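Side-chain contacts in 16 kDa beta-galactoside-binding lectin (Gallus gallus, PDB 1QMJ), which binds beta-galactosides such as lactose as a homodimeric galectin and may take part in regulating differentiation: residues A[60-64]-A[65-69]; A[34-37]-A[38-41]. All coordinates share one frame; numbering follows the deposited sequence.

How the interactions relate
Both interactions are tight chain reversals on one antiparallel sheet of the galectin sandwich, where strands 39-47 and 56-63 run side by side. Interaction 2 (34-37 with 38-41) leads into strand 39-47 and is partly buried; interaction 1 (60-64 with 65-69) is a more exposed hairpin carrying W67, G68 and E69 of the predicted galactoside site. They meet directly: K62 O lies 2.7 Å from L40 N and G65 N lies 2.9 Å from S38 O, both probable hydrogen bonds. Their chemistry differs accordingly. Interaction 1 adds a lysine laid over a tryptophan face (CH-pi and off-centre cation-pi) and an asparagine side-chain bond to its hairpin bonds, whereas interaction 2 is held by backbone bonds and one aspartate.

Interaction 1: A[60-64]-A[65-69]; sequences NSKED and GTWGE
K62 and W67 face each other as the antiparallel non-hydrogen-bonded pair of the beta hairpin of strands 56-63 and 66-67, which carries part of the predicted beta-galactoside site, and the lysine chain passes over one face of the indole. With CG anti to the backbone N (chi1 -162°) and the rest of the chain extended, K62 CD sits 3.9 Å from the centroid of the W67 six-membered ring, almost on its normal, a CH-pi contact. K62 NZ is 4.3 Å from that centroid but 33° off the normal, an off-centre cation-pi contact. At the ring edge, S61 O approaches W67 CE3 to 3.4 Å. The same oxygen accepts G68 N at 2.9 Å. A type I' turn from E63 to T66 closes the hairpin, with D64 and G65 at its corner; the E63-T66 pair is hydrogen-bonded in both directions, E63 N to T66 O at 2.9 Å and T66 N to E63 O at 3.1 Å. In galectins the equivalent tryptophan typically stacks on the galactose ring. The W67 ring also meets that of H43. Beyond the paired strands the N60 amide takes over: ND2 donates in its own plane to G68 O at 3.0 Å, approaching from above the G68 carbonyl plane, while OD1 accepts S61 N at 2.7 Å. R109 hydrogen-bonds to S61 OG and E69 O, tying both arms together.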
ATOM      1  N   ASN A  60      11.787   9.384 -15.873  1.00 23.51           N
ATOM      2  CA  ASN A  60      12.865  10.181 -15.299  1.00 21.82           C
ATOM      3  C   ASN A  60      13.203   9.708 -13.898  1.00 23.24           C
ATOM      4  O   ASN A  60      12.414   9.011 -13.248  1.00 22.47           O
ATOM      5  CB  ASN A  60      12.420  11.647 -15.222  1.00 21.67           C
ATOM      6  CG  ASN A  60      13.579  12.641 -15.281  1.00 21.76           C
ATOM      7  OD1 ASN A  60      14.734  12.245 -15.149  1.00 23.31           O
ATOM      8  ND2 ASN A  60      13.335  13.925 -15.473  1.00 21.46           N
ATOM      9  N   SER A  61      14.379  10.105 -13.485  1.00 23.55           N
ATOM     10  CA  SER A  61      14.886   9.806 -12.157  1.00 21.13           C
ATOM     11  C   SER A  61      14.968  11.124 -11.403  1.00 21.58           C
ATOM     12  O   SER A  61      14.777  12.201 -11.982  1.00 22.78           O
ATOM     13  CB  SER A  61      16.270   9.142 -12.240  1.00 20.86           C
ATOM     14  OG  SER A  61      17.142   9.909 -13.054  1.00 26.00           O
ATOM     15  N   LYS A  62      15.241  11.009 -10.142  1.00 21.15           N
ATOM     16  CA  LYS A  62      15.357  12.161  -9.253  1.00 22.16           C
ATOM     17  C   LYS A  62      16.320  11.806  -8.142  1.00 24.64           C
ATOM     18  O   LYS A  62      16.209  10.743  -7.523  1.00 24.92           O
ATOM     19  CB  LYS A  62      13.980  12.496  -8.677  1.00 20.28           C
ATOM     20  CG  LYS A  62      13.882  13.910  -8.104  1.00 21.33           C
ATOM     21  CD  LYS A  62      12.495  14.217  -7.536  1.00 19.53           C
ATOM     22  CE  LYS A  62      12.234  15.711  -7.357  1.00 22.12           C
ATOM     23  NZ  LYS A  62      10.846  16.007  -6.973  1.00 28.39           N
ATOM     24  N   GLU A  63      17.248  12.695  -7.913  1.00 26.16           N
ATOM     25  CA  GLU A  63      18.262  12.496  -6.882  1.00 27.84           C
ATOM     26  C   GLU A  63      18.529  13.794  -6.149  1.00 26.11           C
ATOM     27  O   GLU A  63      18.896  14.810  -6.754  1.00 26.01           O
ATOM     28  CB  GLU A  63      19.558  12.013  -7.523  1.00 33.87           C
ATOM     29  CG  GLU A  63      20.641  11.679  -6.501  1.00 42.92           C
ATOM     30  CD  GLU A  63      21.967  11.293  -7.150  1.00 49.92           C
ATOM     31  OE1 GLU A  63      22.101  11.365  -8.431  1.00 52.65           O
ATOM     32  OE2 GLU A  63      22.951  10.897  -6.419  1.00 54.40           O
ATOM     33  N   ASP A  64      18.337  13.725  -4.859  1.00 25.16           N
ATOM     34  CA  ASP A  64      18.544  14.867  -3.984  1.00 27.75           C
ATOM     35  C   ASP A  64      17.607  16.010  -4.399  1.00 26.79           C
ATOM     36  O   ASP A  64      17.990  17.186  -4.381  1.00 27.93           O
ATOM     37  CB  ASP A  64      19.997  15.332  -4.088  1.00 33.32           C
ATOM     38  CG  ASP A  64      20.469  16.112  -2.860  1.00 40.78           C
ATOM     39  OD1 ASP A  64      19.882  15.947  -1.723  1.00 43.52           O
ATOM     40  OD2 ASP A  64      21.456  16.935  -2.963  1.00 41.91           O
ATOM     41  N   GLY A  65      16.402  15.605  -4.766  1.00 23.62           N
ATOM     42  CA  GLY A  65      15.316  16.524  -5.168  1.00 19.29           C
ATOM     43  C   GLY A  65      15.522  17.140  -6.569  1.00 17.29           C
ATOM     44  O   GLY A  65      14.814  18.074  -6.966  1.00 17.00           O
ATOM     45  N   THR A  66      16.481  16.624  -7.316  1.00 18.67           N
ATOM     46  CA  THR A  66      16.756  17.139  -8.679  1.00 21.49           C
ATOM     47  C   THR A  66      16.368  16.105  -9.741  1.00 21.47           C
ATOM     48  O   THR A  66      16.745  14.930  -9.658  1.00 23.06           O
ATOM     49  CB  THR A  66      18.244  17.460  -8.860  1.00 20.75           C
ATOM     50  OG1 THR A  66      18.682  18.353  -7.848  1.00 23.70           O
ATOM     51  CG2 THR A  66      18.549  18.118 -10.211  1.00 19.45           C
ATOM     52  N   TRP A  67      15.613  16.576 -10.721  1.00 24.11           N
ATOM     53  CA  TRP A  67      15.166  15.734 -11.839  1.00 24.14           C
ATOM     54  C   TRP A  67      16.345  15.479 -12.778  1.00 23.83           C
ATOM     55  O   TRP A  67      17.194  16.357 -12.988  1.00 25.50           O
ATOM     56  CB  TRP A  67      14.062  16.430 -12.655  1.00 21.93           C
ATOM     57  CG  TRP A  67      12.710  16.554 -11.938  1.00 22.52           C
ATOM     58  CD1 TRP A  67      12.103  17.689 -11.569  1.00 22.35           C
ATOM     59  CD2 TRP A  67      11.874  15.471 -11.549  1.00 21.16           C
ATOM     60  NE1 TRP A  67      10.867  17.326 -10.946  1.00 24.00           N
ATOM     61  CE2 TRP A  67      10.751  16.023 -10.946  1.00 21.87           C
ATOM     62  CE3 TRP A  67      11.971  14.076 -11.659  1.00 20.65           C
ATOM     63  CZ2 TRP A  67       9.694  15.256 -10.441  1.00 19.22           C
ATOM     64  CZ3 TRP A  67      10.903  13.310 -11.142  1.00 19.49           C
ATOM     65  CH2 TRP A  67       9.818  13.874 -10.563  1.00 15.50           C
ATOM     66  N   GLY A  68      16.374  14.283 -13.318  1.00 22.63           N
ATOM     67  CA  GLY A  68      17.417  13.875 -14.266  1.00 21.19           C
ATOM     68  C   GLY A  68      16.978  14.297 -15.666  1.00 21.16           C
ATOM     69  O   GLY A  68      16.091  15.146 -15.826  1.00 20.52           O
ATOM     70  N   GLU A  69      17.605  13.700 -16.656  1.00 24.61           N
ATOM     71  CA  GLU A  69      17.278  13.983 -18.061  1.00 28.68           C
ATOM     72  C   GLU A  69      16.078  13.129 -18.463  1.00 25.20           C
ATOM     73  O   GLU A  69      16.101  11.895 -18.350  1.00 23.92           O
ATOM     74  CB  GLU A  69      18.470  13.654 -18.964  1.00 37.80           C
ATOM     75  CG  GLU A  69      18.100  13.592 -20.452  1.00 52.15           C
ATOM     76  CD  GLU A  69      17.814  14.968 -21.067  1.00 57.90           C
ATOM     77  OE1 GLU A  69      18.314  16.033 -20.536  1.00 62.46           O
ATOM     78  OE2 GLU A  69      17.072  15.065 -22.119  1.00 60.04           O
TER

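Interaction 2: A[34-37]-A[38-41]; sequences GKDS and STLM
D36 holds the backbone amides of S38 and T39 with its carboxylate, while T39 O collects the amides of the arriving chain. D36 CG stands between its own backbone N and carbonyl carbon (chi1 47°), which swings OD1 over the bend. There OD1 accepts S38 N at 3.1 Å, met on the anti side and 19° out of the carboxylate plane, an Asx turn. A second, weak bond reaches the same oxygen from T39 N at 3.0 Å. T39 N is therefore shared, since it also donates to D36 O at 3.1 Å; that donor stands well above the D36 carbonyl plane and closes a beta turn with S37 and S38 at its corners. Two donors likewise converge on T39 O: K35 N at 2.9 Å, pointing nearly along the C=O axis, and D36 N at 3.3 Å, a weak bond despite its straightness. The methyl L40 CD2 packs tightly against D36 O at 3.2 Å, a close van der Waals approach, and the L40 side chain goes on to pack against Y117 and near W67. G34 CA passes T39 O at 3.6 Å in a CA-H...O contact; without a side chain G34 can lie close to the L40 and M41 backbone. The lysine end of K35 leads away from the turn, and its NZ is satisfied by K114 O. S38 and L40 also form backbone hydrogen bonds with G65 and K62 of the neighbouring hairpin. At K35 and D36, both set against T39, the chain makes a classic beta bulge on its way into the turn that joins strands 29-33 and 39-47 of the galectin beta-sandwich.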
ATOM      1  N   GLY A  34      11.463   4.480  -5.380  1.00 21.47           N
ATOM      2  CA  GLY A  34      12.837   4.878  -5.010  1.00 23.87           C
ATOM      3  C   GLY A  34      13.087   4.670  -3.514  1.00 24.83           C
ATOM      4  O   GLY A  34      12.604   3.700  -2.915  1.00 24.93           O
ATOM      5  N   LYS A  35      13.851   5.608  -2.964  1.00 26.51           N
ATOM      6  CA  LYS A  35      14.227   5.612  -1.536  1.00 30.46           C
ATOM      7  C   LYS A  35      13.241   6.476  -0.746  1.00 28.50           C
ATOM      8  O   LYS A  35      12.761   6.082   0.323  1.00 30.22           O
ATOM      9  CB  LYS A  35      15.639   6.170  -1.372  1.00 34.27           C
ATOM     10  CG  LYS A  35      16.724   5.147  -1.712  1.00 42.29           C
ATOM     11  CD  LYS A  35      16.518   3.800  -1.014  1.00 45.52           C
ATOM     12  CE  LYS A  35      17.512   2.731  -1.472  1.00 48.98           C
ATOM     13  NZ  LYS A  35      17.202   1.395  -0.942  1.00 50.14           N
ATOM     14  N   ASP A  36      12.978   7.636  -1.306  1.00 27.70           N
ATOM     15  CA  ASP A  36      12.031   8.607  -0.738  1.00 27.35           C
ATOM     16  C   ASP A  36      11.593   9.562  -1.855  1.00 25.74           C
ATOM     17  O   ASP A  36      11.985   9.404  -3.018  1.00 27.48           O
ATOM     18  CB  ASP A  36      12.657   9.386   0.432  1.00 32.07           C
ATOM     19  CG  ASP A  36      14.057   9.915   0.155  1.00 36.69           C
ATOM     20  OD1 ASP A  36      14.276  10.635  -0.888  1.00 39.34           O
ATOM     21  OD2 ASP A  36      15.020   9.643   0.971  1.00 38.25           O
ATOM     22  N   SER A  37      10.793  10.530  -1.479  1.00 25.13           N
ATOM     23  CA  SER A  37      10.228  11.513  -2.425  1.00 27.15           C
ATOM     24  C   SER A  37      11.301  12.368  -3.135  1.00 26.37           C
ATOM     25  O   SER A  37      11.055  12.941  -4.204  1.00 26.98           O
ATOM     26  CB  SER A  37       9.285  12.476  -1.700  1.00 27.14           C
ATOM     27  OG  SER A  37       9.833  12.850  -0.448  1.00 35.23           O
ATOM     28  N   SER A  38      12.482  12.454  -2.554  1.00 28.06           N
ATOM     29  CA  SER A  38      13.571  13.273  -3.142  1.00 28.92           C
ATOM     30  C   SER A  38      14.504  12.434  -4.028  1.00 27.63           C
ATOM     31  O   SER A  38      15.219  12.963  -4.891  1.00 28.85           O
ATOM     32  CB  SER A  38      14.411  13.912  -2.039  1.00 30.80           C
ATOM     33  OG  SER A  38      13.602  14.779  -1.258  1.00 38.00           O
ATOM     34  N   THR A  39      14.487  11.140  -3.806  1.00 24.83           N
ATOM     35  CA  THR A  39      15.329  10.211  -4.575  1.00 25.35           C
ATOM     36  C   THR A  39      14.469   9.085  -5.138  1.00 25.06           C
ATOM     37  O   THR A  39      14.064   8.164  -4.414  1.00 21.20           O
ATOM     38  CB  THR A  39      16.414   9.632  -3.674  1.00 26.88           C
ATOM     39  OG1 THR A  39      17.221  10.683  -3.160  1.00 33.62           O
ATOM     40  CG2 THR A  39      17.338   8.657  -4.405  1.00 27.46           C
ATOM     41  N   LEU A  40      14.223   9.201  -6.425  1.00 23.34           N
ATOM     42  CA  LEU A  40      13.403   8.242  -7.162  1.00 22.41           C
ATOM     43  C   LEU A  40      14.209   7.507  -8.215  1.00 23.86           C
ATOM     44  O   LEU A  40      14.965   8.115  -8.990  1.00 25.08           O
ATOM     45  CB  LEU A  40      12.266   8.960  -7.884  1.00 19.84           C
ATOM     46  CG  LEU A  40      11.388   9.784  -6.952  1.00 20.52           C
ATOM     47  CD1 LEU A  40      10.296  10.553  -7.699  1.00 18.55           C
ATOM     48  CD2 LEU A  40      10.664   8.931  -5.910  1.00 19.64           C
ATOM     49  N   MET A  41      14.018   6.215  -8.211  1.00 24.26           N
ATOM     50  CA  MET A  41      14.666   5.342  -9.162  1.00 24.40           C
ATOM     51  C   MET A  41      13.952   5.501 -10.499  1.00 24.85           C
ATOM     52  O   MET A  41      14.554   5.385 -11.572  1.00 24.57           O
ATOM     53  CB  MET A  41      14.580   3.892  -8.686  1.00 27.11           C
ATOM     54  CG  MET A  41      15.148   2.892  -9.695  1.00 32.29           C
ATOM     55  SD  MET A  41      14.730   1.210  -9.302  1.00 41.95           S
ATOM     56  CE  MET A  41      15.283   0.819  -7.657  1.00 37.63           C
TER